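PDB 3ORF: dihydropteridine reductase, which catalyses the NADH- or NADPH-dependent reduction of quinonoid dihydropteridines, which probably regenerates the tetrahydrobiopterin used by aromatic amino acid hydroxylases. Local coordinates for residues Thr90-Ala94 with Phe140-Gly144; Ser185-Val191 with Gly234-Glu240; Gly97-Ala103 with Ser153-Tyr158. All coordinates share one frame; numbering follows the deposited sequence.

Contact 1: residues Thr90-Ala94 with Phe140-Gly144; sequences TFVCA and FVLTG. With NAD (nicotinamide-adenine-dinucleotide), chain E.
The carbonyl oxygen of Cys93 is gripped twice by one residue, taking both the backbone N-H and the side-chain hydroxyl of Thr143 at the C-terminal ends of two parallel strands. The hydroxyl bond is the shorter, 2.7 Å from Thr143 OG1 to Cys93 O, against 3.3 Å from Thr143 N to the same Cys93 O, and both donors lie in the carbonyl plane. Thr143 can do this because its OG1 stands anti to the carbonyl carbon (chi1 -53°), which swings the hydroxyl across to the neighbouring strand and leaves CG2 facing the ribose of NAD, 3.9 Å from NAD C1D. Farther back the ladder is regular: Val141 N donates to Phe91 O and Cys93 N to Val141 O, the latter at 2.9 Å. On the face carrying Phe91, Cys93, Phe140 and Leu142, the two phenyl rings run side by side in the same direction. Their planes are only 21° apart but slid so far that they barely overlap, Phe91 CD2 meeting Phe140 CE1 at 3.5 Å. Leu142 sends CD2 to the edge of the Phe91 ring and against Cys93 CB, 3.6 Å away. Helices 108-133 and 156-172 cover this apolar face, with Ser126 and Ile129 on Phe91 and Ile168 and Ile169 on Leu142. Ala94 O also approaches the cofactor, lying 3.4 Å from NAD C5D. Neighbouring parallel strands whose C-terminal ends meet the dinucleotide are the hallmark of the Rossmann fold of short-chain dehydrogenases/reductases.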
# COMPACT_ATOMS: atom_id res chain seq x y z
N THR A 90 -22.06 9.71 -7.89
CA THR A 90 -20.89 9.09 -8.39
C THR A 90 -19.65 9.83 -7.85
O THR A 90 -19.56 11.07 -7.90
CB THR A 90 -20.83 9.17 -9.89
OG1 THR A 90 -21.84 8.33 -10.45
CG2 THR A 90 -19.45 8.74 -10.38
N PHE A 91 -18.71 9.05 -7.30
CA PHE A 91 -17.43 9.59 -6.86
C PHE A 91 -16.33 8.94 -7.68
O PHE A 91 -16.37 7.71 -7.91
CB PHE A 91 -17.19 9.31 -5.37
CG PHE A 91 -15.77 9.60 -4.96
CD1 PHE A 91 -15.38 10.89 -4.60
CD2 PHE A 91 -14.78 8.59 -5.04
CE1 PHE A 91 -14.04 11.19 -4.32
CE2 PHE A 91 -13.44 8.87 -4.71
CZ PHE A 91 -13.08 10.21 -4.34
N VAL A 92 -15.36 9.70 -8.16
CA VAL A 92 -14.24 9.10 -8.96
C VAL A 92 -12.94 9.63 -8.44
O VAL A 92 -12.78 10.84 -8.31
CB VAL A 92 -14.33 9.49 -10.43
CG1 VAL A 92 -13.08 8.90 -11.22
CG2 VAL A 92 -15.63 8.97 -11.04
N CYS A 93 -12.00 8.77 -8.09
CA CYS A 93 -10.69 9.34 -7.80
C CYS A 93 -9.78 9.21 -9.00
O CYS A 93 -9.45 8.09 -9.49
CB CYS A 93 -10.06 8.67 -6.59
SG CYS A 93 -8.31 9.10 -6.26
N ALA A 94 -9.41 10.36 -9.55
CA ALA A 94 -8.51 10.34 -10.68
C ALA A 94 -7.20 10.94 -10.30
O ALA A 94 -6.43 11.29 -11.16
CB ALA A 94 -9.10 11.09 -11.88
N PHE A 140 -18.81 4.34 -6.72
CA PHE A 140 -17.58 4.81 -6.14
C PHE A 140 -16.40 4.19 -6.89
O PHE A 140 -16.19 2.97 -6.85
CB PHE A 140 -17.55 4.37 -4.68
CG PHE A 140 -16.29 4.69 -3.98
CD1 PHE A 140 -16.18 5.86 -3.23
CD2 PHE A 140 -15.21 3.82 -4.04
CE1 PHE A 140 -15.00 6.14 -2.53
CE2 PHE A 140 -14.05 4.11 -3.37
CZ PHE A 140 -13.94 5.28 -2.63
N VAL A 141 -15.60 5.01 -7.56
CA VAL A 141 -14.55 4.43 -8.38
C VAL A 141 -13.19 4.92 -8.07
O VAL A 141 -13.00 6.10 -8.13
CB VAL A 141 -14.83 4.67 -9.87
CG1 VAL A 141 -13.69 4.09 -10.76
CG2 VAL A 141 -16.14 3.97 -10.23
N LEU A 142 -12.22 4.01 -7.79
CA LEU A 142 -10.82 4.42 -7.71
C LEU A 142 -10.06 4.00 -8.97
O LEU A 142 -10.31 2.92 -9.55
CB LEU A 142 -10.15 3.79 -6.47
CG LEU A 142 -10.79 4.06 -5.10
CD1 LEU A 142 -9.93 3.55 -3.90
CD2 LEU A 142 -10.94 5.59 -5.02
N THR A 143 -9.09 4.82 -9.39
CA THR A 143 -8.12 4.46 -10.45
C THR A 143 -6.96 3.60 -9.88
O THR A 143 -6.15 4.06 -9.02
CB THR A 143 -7.58 5.69 -11.14
OG1 THR A 143 -8.73 6.48 -11.59
CG2 THR A 143 -6.82 5.26 -12.40
N GLY A 144 -6.89 2.33 -10.34
CA GLY A 144 -5.82 1.44 -9.87
C GLY A 144 -4.75 1.39 -10.96
O GLY A 144 -4.53 2.39 -11.69
PA NAD E . -2.36 13.93 -13.98
O1A NAD E . -1.01 14.10 -13.38
O2A NAD E . -2.82 14.81 -15.09
O5B NAD E . -3.43 14.25 -12.79
C5B NAD E . -3.45 13.76 -11.50
C4B NAD E . -4.18 14.83 -10.66
O4B NAD E . -4.16 14.34 -9.28
C3B NAD E . -3.33 16.13 -10.64
O3B NAD E . -4.21 17.23 -10.70
C2B NAD E . -2.76 16.20 -9.23
O2B NAD E . -2.68 17.55 -8.76
C1B NAD E . -3.86 15.45 -8.44
N9A NAD E . -3.40 14.81 -7.18
C8A NAD E . -2.21 14.18 -7.02
N7A NAD E . -2.19 13.69 -5.77
C5A NAD E . -3.35 14.03 -5.12
C6A NAD E . -3.89 13.82 -3.82
N6A NAD E . -3.17 13.19 -2.85
N1A NAD E . -5.13 14.30 -3.52
C2A NAD E . -5.82 14.98 -4.43
N3A NAD E . -5.33 15.19 -5.67
C4A NAD E . -4.10 14.76 -6.04
O3 NAD E . -2.46 12.39 -14.31
PN NAD E . -3.40 11.64 -15.26
O1N NAD E . -2.56 11.40 -16.47
O2N NAD E . -4.81 12.23 -15.31
O5D NAD E . -3.59 10.19 -14.56
C5D NAD E . -4.74 9.85 -13.77
C4D NAD E . -4.53 8.49 -13.07
O4D NAD E . -3.98 7.53 -14.01
C3D NAD E . -3.56 8.47 -11.88
O3D NAD E . -4.29 7.82 -10.78
C2D NAD E . -2.40 7.58 -12.34
O2D NAD E . -1.88 6.94 -11.16
C1D NAD E . -3.24 6.59 -13.18
N1N NAD E . -2.83 5.37 -14.02
C2N NAD E . -2.33 5.43 -15.39
C3N NAD E . -2.02 4.19 -16.05
C7N NAD E . -1.50 4.09 -17.51
O7N NAD E . -0.55 3.32 -17.77
N7N NAD E . -2.19 4.82 -18.41
C4N NAD E . -2.23 2.96 -15.38
C5N NAD E . -2.74 2.92 -14.08
C6N NAD E . -3.03 4.11 -13.42

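Contact 2: residues Ser185-Val191 with Gly234-Glu240; sequences SLGILPV and GSLVKFE. With NAD (nicotinamide-adenine-dinucleotide), chain E.
Strands 184-190 and 236-242 pair in parallel near one edge of the central sheet, where 236-242 lies between 184-190 and the antiparallel outermost strand 245-250, and six backbone hydrogen bonds run the length of the pairing. It opens at Gly234 N, which donates to Ser185 O over 2.6 Å, and closes at Val191 N, which donates to Phe239 O with a nearly straight N-H...O angle of 173°. Between them the strands twist by 24°, and the N-H groups of Leu189 and Phe239 reach their acceptors, Val237 O and Leu189 O, from above the carbonyl planes. Gly187 pairs with Leu236, and a beta carbon on the glycine would press tightly on Leu236 CD2. On that same face both methyls of Leu189 rest on Leu236 CB, each at 3.9 Å, and Ile169 of helix 156-172 packs on Leu236. Within the Rossmann fold this pairing continues the parallel order beyond strand 138-143, and its C-terminal end reaches the nicotinamide: Pro190 CG packs 3.6 Å from NAD C4N. Phe239 backs that proline. Its CG sits between the backbone N and carbonyl carbon (chi1 59°), which turns the ring across to the other strand, with Pro190 CA over one face, Ile188 CB at the edge and Phe239 CZ 3.4 Å from Pro190 CB. Were the ring cut back to an alanine, Pro190 would probably lose the support behind it and Trp248 its stacking partner. At the partly exposed end, Val191 crosses the extended Glu240 chain, Val191 CB touching Glu240 CG at 3.6 Å, while Lys238 CE lies against Val191 CG2.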
# COMPACT_ATOMS: atom_id res chain seq x y z
N SER A 185 -18.38 -0.30 -5.24
CA SER A 185 -16.96 0.11 -5.24
C SER A 185 -16.27 -0.66 -6.41
O SER A 185 -16.35 -1.91 -6.44
CB SER A 185 -16.36 -0.31 -3.91
OG SER A 185 -14.95 -0.15 -3.82
N LEU A 186 -15.64 0.08 -7.34
CA LEU A 186 -14.90 -0.46 -8.50
C LEU A 186 -13.51 0.18 -8.60
O LEU A 186 -13.27 1.29 -8.13
CB LEU A 186 -15.66 -0.14 -9.82
CG LEU A 186 -17.07 -0.73 -9.86
CD1 LEU A 186 -17.78 -0.28 -11.07
CD2 LEU A 186 -17.01 -2.29 -9.72
N GLY A 187 -12.61 -0.53 -9.26
CA GLY A 187 -11.35 0.01 -9.64
C GLY A 187 -11.36 0.00 -11.15
O GLY A 187 -11.88 -0.95 -11.76
N ILE A 188 -10.81 1.06 -11.79
CA ILE A 188 -10.57 1.01 -13.24
C ILE A 188 -9.08 0.95 -13.38
O ILE A 188 -8.36 1.66 -12.66
CB ILE A 188 -11.15 2.22 -14.02
CG1 ILE A 188 -10.68 3.52 -13.41
CG2 ILE A 188 -12.69 2.11 -14.10
CD1 ILE A 188 -11.29 4.73 -14.06
N LEU A 189 -8.62 0.01 -14.21
CA LEU A 189 -7.22 -0.39 -14.23
C LEU A 189 -6.78 -0.28 -15.70
O LEU A 189 -6.82 -1.24 -16.44
CB LEU A 189 -7.00 -1.85 -13.71
CG LEU A 189 -6.67 -2.18 -12.24
CD1 LEU A 189 -7.82 -1.71 -11.37
CD2 LEU A 189 -6.48 -3.68 -12.14
N PRO A 190 -6.31 0.90 -16.09
CA PRO A 190 -5.85 1.06 -17.49
C PRO A 190 -4.50 0.37 -17.76
O PRO A 190 -3.64 0.32 -16.85
CB PRO A 190 -5.73 2.59 -17.66
CG PRO A 190 -5.70 3.19 -16.21
CD PRO A 190 -6.09 2.06 -15.22
N VAL A 191 -4.39 -0.27 -18.95
CA VAL A 191 -3.10 -0.65 -19.52
C VAL A 191 -2.36 0.66 -19.94
O VAL A 191 -1.31 0.98 -19.39
CB VAL A 191 -3.31 -1.65 -20.65
CG1 VAL A 191 -1.97 -2.07 -21.33
CG2 VAL A 191 -3.99 -2.88 -20.05
N GLY A 234 -16.75 -4.49 -6.09
CA GLY A 234 -15.38 -4.84 -5.82
C GLY A 234 -14.52 -5.27 -6.99
O GLY A 234 -13.34 -5.60 -6.76
N SER A 235 -15.08 -5.41 -8.20
CA SER A 235 -14.24 -5.82 -9.37
C SER A 235 -13.16 -4.80 -9.64
O SER A 235 -13.38 -3.55 -9.58
CB SER A 235 -15.08 -5.86 -10.64
OG SER A 235 -16.08 -6.84 -10.45
N LEU A 236 -12.01 -5.31 -10.04
CA LEU A 236 -10.99 -4.44 -10.63
C LEU A 236 -11.23 -4.55 -12.11
O LEU A 236 -11.14 -5.66 -12.67
CB LEU A 236 -9.60 -5.04 -10.31
CG LEU A 236 -9.35 -5.13 -8.81
CD1 LEU A 236 -7.91 -5.66 -8.51
CD2 LEU A 236 -9.55 -3.71 -8.08
N VAL A 237 -11.53 -3.44 -12.78
CA VAL A 237 -11.87 -3.52 -14.18
C VAL A 237 -10.70 -3.06 -15.08
O VAL A 237 -10.41 -1.83 -15.19
CB VAL A 237 -13.17 -2.67 -14.51
CG1 VAL A 237 -13.67 -2.95 -15.97
CG2 VAL A 237 -14.23 -2.92 -13.51
N LYS A 238 -10.05 -4.05 -15.71
CA LYS A 238 -8.93 -3.80 -16.63
C LYS A 238 -9.46 -3.33 -17.98
O LYS A 238 -10.47 -3.83 -18.45
CB LYS A 238 -8.11 -5.09 -16.81
CG LYS A 238 -6.78 -4.93 -17.57
CD LYS A 238 -6.18 -6.28 -17.77
CE LYS A 238 -4.99 -6.24 -18.76
NZ LYS A 238 -4.81 -7.61 -19.30
N PHE A 239 -8.79 -2.39 -18.62
CA PHE A 239 -9.19 -2.01 -19.97
C PHE A 239 -7.94 -1.66 -20.80
O PHE A 239 -7.04 -1.05 -20.30
CB PHE A 239 -10.24 -0.85 -19.99
CG PHE A 239 -9.79 0.45 -19.32
CD1 PHE A 239 -9.31 1.51 -20.08
CD2 PHE A 239 -9.86 0.62 -17.95
CE1 PHE A 239 -8.95 2.70 -19.50
CE2 PHE A 239 -9.50 1.84 -17.32
CZ PHE A 239 -9.05 2.87 -18.10
N GLU A 240 -7.96 -2.06 -22.07
CA GLU A 240 -6.87 -1.91 -22.98
C GLU A 240 -7.49 -1.67 -24.36
O GLU A 240 -8.54 -2.22 -24.69
CB GLU A 240 -6.04 -3.21 -23.04
CG GLU A 240 -4.62 -3.00 -23.71
CD GLU A 240 -3.70 -4.28 -23.65
OE1 GLU A 240 -4.12 -5.35 -23.08
OE2 GLU A 240 -2.57 -4.21 -24.19
PA NAD E . -2.36 13.93 -13.98
O1A NAD E . -1.01 14.10 -13.38
O2A NAD E . -2.82 14.81 -15.09
O5B NAD E . -3.43 14.25 -12.79
C5B NAD E . -3.45 13.76 -11.50
C4B NAD E . -4.18 14.83 -10.66
O4B NAD E . -4.16 14.34 -9.28
C3B NAD E . -3.33 16.13 -10.64
O3B NAD E . -4.21 17.23 -10.70
C2B NAD E . -2.76 16.20 -9.23
O2B NAD E . -2.68 17.55 -8.76
C1B NAD E . -3.86 15.45 -8.44
N9A NAD E . -3.40 14.81 -7.18
C8A NAD E . -2.21 14.18 -7.02
N7A NAD E . -2.19 13.69 -5.77
C5A NAD E . -3.35 14.03 -5.12
C6A NAD E . -3.89 13.82 -3.82
N6A NAD E . -3.17 13.19 -2.85
N1A NAD E . -5.13 14.30 -3.52
C2A NAD E . -5.82 14.98 -4.43
N3A NAD E . -5.33 15.19 -5.67
C4A NAD E . -4.10 14.76 -6.04
O3 NAD E . -2.46 12.39 -14.31
PN NAD E . -3.40 11.64 -15.26
O1N NAD E . -2.56 11.40 -16.47
O2N NAD E . -4.81 12.23 -15.31
O5D NAD E . -3.59 10.19 -14.56
C5D NAD E . -4.74 9.85 -13.77
C4D NAD E . -4.53 8.49 -13.07
O4D NAD E . -3.98 7.53 -14.01
C3D NAD E . -3.56 8.47 -11.88
O3D NAD E . -4.29 7.82 -10.78
C2D NAD E . -2.40 7.58 -12.34
O2D NAD E . -1.88 6.94 -11.16
C1D NAD E . -3.24 6.59 -13.18
N1N NAD E . -2.83 5.37 -14.02
C2N NAD E . -2.33 5.43 -15.39
C3N NAD E . -2.02 4.19 -16.05
C7N NAD E . -1.50 4.09 -17.51
O7N NAD E . -0.55 3.32 -17.77
N7N NAD E . -2.19 4.82 -18.41
C4N NAD E . -2.23 2.96 -15.38
C5N NAD E . -2.74 2.92 -14.08
C6N NAD E . -3.03 4.11 -13.42

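Contact 3: residues Gly97-Ala103 with Ser153-Tyr158; sequences GWSGGNA and SGMIAY. With NAD (nicotinamide-adenine-dinucleotide), chain E.
Trp98 drives the edge of its indole into the face of Tyr158, a T-shaped aromatic pair beside the cofactor site of this short-chain dehydrogenase/reductase, where Tyr158 is the predicted proton acceptor. This is the tight part of the contact: Trp98 CD1 stands over the centre of the phenol ring, 3.3 Å from Tyr158 CG, with the planes at 70°. With chi1 at 174° the tyrosine ring swings away from its own N, lying under the indole with OH directed to the nicotinamide. Met155 meets the indole edge in a Met-aromatic contact, its SD lying in the ring plane and accepting a weak hydrogen bond from Trp98 NE1 at 3.3 Å. Backbone bonds pin the next turn. Gly101 N donates to Gly154 O, and Gly101 O receives Ile156 N at the start of helix 156-172, just beyond the N-cap residue Met155. With its positive phi of 129°, Gly101 would jam a beta carbon against the preceding carbonyl oxygen. The looser side lies at Ser99 and Gly100, both partly exposed, and at the exposed Gly154; here water is the main link, one molecule donating to Ser99 O and accepting from Tyr158 N, joining the Ser99 carbonyl to the helix backbone. At the far end the second subunit closes over the loop, Asn176 O of that subunit accepting from Asn102 ND2 and Asp171 O of that subunit from Ser153 OG. A second water, 2.6 Å from Gly101 O, donates to that carbonyl and accepts from Ala157 N.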
# COMPACT_ATOMS: atom_id res chain seq x y z
N GLY A 97 -0.17 9.64 -9.59
CA GLY A 97 1.08 10.05 -10.27
C GLY A 97 1.84 8.77 -10.56
O GLY A 97 1.60 7.74 -9.93
N TRP A 98 2.81 8.87 -11.47
CA TRP A 98 3.77 7.80 -11.70
C TRP A 98 5.23 8.22 -11.45
O TRP A 98 5.66 9.29 -11.82
CB TRP A 98 3.58 7.21 -13.13
CG TRP A 98 4.51 5.99 -13.33
CD1 TRP A 98 4.23 4.70 -13.00
CD2 TRP A 98 5.86 6.00 -13.82
NE1 TRP A 98 5.30 3.90 -13.30
CE2 TRP A 98 6.31 4.67 -13.81
CE3 TRP A 98 6.71 6.99 -14.30
CZ2 TRP A 98 7.59 4.31 -14.23
CZ3 TRP A 98 7.98 6.63 -14.76
CH2 TRP A 98 8.42 5.32 -14.69
N SER A 99 6.01 7.36 -10.84
CA SER A 99 7.46 7.55 -10.73
C SER A 99 8.06 6.18 -10.77
O SER A 99 7.43 5.27 -10.23
CB SER A 99 7.85 8.12 -9.35
OG SER A 99 7.85 9.53 -9.36
N GLY A 100 9.29 6.07 -11.33
CA GLY A 100 9.98 4.80 -11.51
C GLY A 100 10.97 4.48 -10.42
O GLY A 100 11.20 5.25 -9.51
N GLY A 101 11.54 3.30 -10.51
CA GLY A 101 12.74 2.95 -9.80
C GLY A 101 12.60 1.67 -9.06
O GLY A 101 11.57 1.43 -8.40
N ASN A 102 13.66 0.87 -9.13
CA ASN A 102 13.81 -0.31 -8.32
C ASN A 102 14.48 0.03 -6.99
O ASN A 102 14.69 1.21 -6.65
CB ASN A 102 14.53 -1.45 -9.07
CG ASN A 102 16.00 -1.23 -9.17
OD1 ASN A 102 16.49 -0.15 -8.87
ND2 ASN A 102 16.75 -2.27 -9.57
N ALA A 103 14.79 -0.98 -6.21
CA ALA A 103 15.10 -0.71 -4.82
C ALA A 103 16.51 -0.17 -4.63
O ALA A 103 16.82 0.44 -3.59
CB ALA A 103 14.87 -1.92 -3.95
N SER A 153 8.76 -4.78 -10.41
CA SER A 153 10.17 -4.64 -10.08
C SER A 153 10.87 -3.35 -10.49
O SER A 153 11.67 -2.83 -9.72
CB SER A 153 10.94 -5.79 -10.66
OG SER A 153 10.58 -6.90 -9.85
N GLY A 154 10.62 -2.85 -11.68
CA GLY A 154 11.23 -1.58 -12.06
C GLY A 154 10.55 -0.34 -11.55
O GLY A 154 10.95 0.74 -11.94
N MET A 155 9.49 -0.48 -10.72
CA MET A 155 8.70 0.67 -10.28
C MET A 155 7.92 0.25 -9.03
O MET A 155 6.69 0.27 -8.94
CB MET A 155 7.74 1.15 -11.37
CG MET A 155 6.86 0.06 -11.92
SD MET A 155 5.82 0.63 -13.31
CE MET A 155 6.78 0.19 -14.76
N ILE A 156 8.73 -0.11 -8.05
CA ILE A 156 8.28 -0.76 -6.88
C ILE A 156 7.32 0.13 -6.07
O ILE A 156 6.38 -0.35 -5.44
CB ILE A 156 9.56 -1.11 -6.04
CG1 ILE A 156 10.35 -2.22 -6.74
CG2 ILE A 156 9.19 -1.54 -4.62
CD1 ILE A 156 11.49 -2.75 -5.92
N ALA A 157 7.58 1.43 -6.04
CA ALA A 157 6.77 2.28 -5.18
C ALA A 157 5.40 2.52 -5.79
O ALA A 157 4.32 2.50 -5.11
CB ALA A 157 7.50 3.59 -4.94
N TYR A 158 5.40 2.70 -7.09
CA TYR A 158 4.12 2.83 -7.84
C TYR A 158 3.35 1.53 -7.71
O TYR A 158 2.12 1.55 -7.47
CB TYR A 158 4.42 3.15 -9.32
CG TYR A 158 3.21 3.18 -10.25
CD1 TYR A 158 2.31 4.25 -10.21
CD2 TYR A 158 3.00 2.15 -11.17
CE1 TYR A 158 1.26 4.32 -11.06
CE2 TYR A 158 1.87 2.20 -12.06
CZ TYR A 158 1.05 3.27 -11.99
OH TYR A 158 0.01 3.36 -12.81
PA NAD E . -2.36 13.93 -13.98
O1A NAD E . -1.01 14.10 -13.38
O2A NAD E . -2.82 14.81 -15.09
O5B NAD E . -3.43 14.25 -12.79
C5B NAD E . -3.45 13.76 -11.50
C4B NAD E . -4.18 14.83 -10.66
O4B NAD E . -4.16 14.34 -9.28
C3B NAD E . -3.33 16.13 -10.64
O3B NAD E . -4.21 17.23 -10.70
C2B NAD E . -2.76 16.20 -9.23
O2B NAD E . -2.68 17.55 -8.76
C1B NAD E . -3.86 15.45 -8.44
N9A NAD E . -3.40 14.81 -7.18
C8A NAD E . -2.21 14.18 -7.02
N7A NAD E . -2.19 13.69 -5.77
C5A NAD E . -3.35 14.03 -5.12
C6A NAD E . -3.89 13.82 -3.82
N6A NAD E . -3.17 13.19 -2.85
N1A NAD E . -5.13 14.30 -3.52
C2A NAD E . -5.82 14.98 -4.43
N3A NAD E . -5.33 15.19 -5.67
C4A NAD E . -4.10 14.76 -6.04
O3 NAD E . -2.46 12.39 -14.31
PN NAD E . -3.40 11.64 -15.26
O1N NAD E . -2.56 11.40 -16.47
O2N NAD E . -4.81 12.23 -15.31
O5D NAD E . -3.59 10.19 -14.56
C5D NAD E . -4.74 9.85 -13.77
C4D NAD E . -4.53 8.49 -13.07
O4D NAD E . -3.98 7.53 -14.01
C3D NAD E . -3.56 8.47 -11.88
O3D NAD E . -4.29 7.82 -10.78
C2D NAD E . -2.40 7.58 -12.34
O2D NAD E . -1.88 6.94 -11.16
C1D NAD E . -3.24 6.59 -13.18
N1N NAD E . -2.83 5.37 -14.02
C2N NAD E . -2.33 5.43 -15.39
C3N NAD E . -2.02 4.19 -16.05
C7N NAD E . -1.50 4.09 -17.51
O7N NAD E . -0.55 3.32 -17.77
N7N NAD E . -2.19 4.82 -18.41
C4N NAD E . -2.23 2.96 -15.38
C5N NAD E . -2.74 2.92 -14.08
C6N NAD E . -3.03 4.11 -13.42
O HOH W 1 7.76 3.25 -8.51
O HOH W 2 9.95 2.94 -7.02

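How the contacts relate
Contacts 1 and 2 belong to the buried core and share one sheet: strands 138-143 and 184-190 are neighbours, with Leu142 N probably bonded to Leu186 O and Gly144 N to Ile188 O. Contact 3 is partly exposed and next to the second subunit; its centre lies about 22 Å from that of contact 1 and about 20 Å from that of contact 2. The chemistry follows the setting. In the core, regular parallel ladders and apolar side chains dominate; at contact 3 irregular backbone bonds, an indole with sulfur and phenol, and bridging waters tie a loop to a helix start. All three reach NAD, contacts 1 and 2 through strand ends, contact 3 through Gly97 and Tyr158.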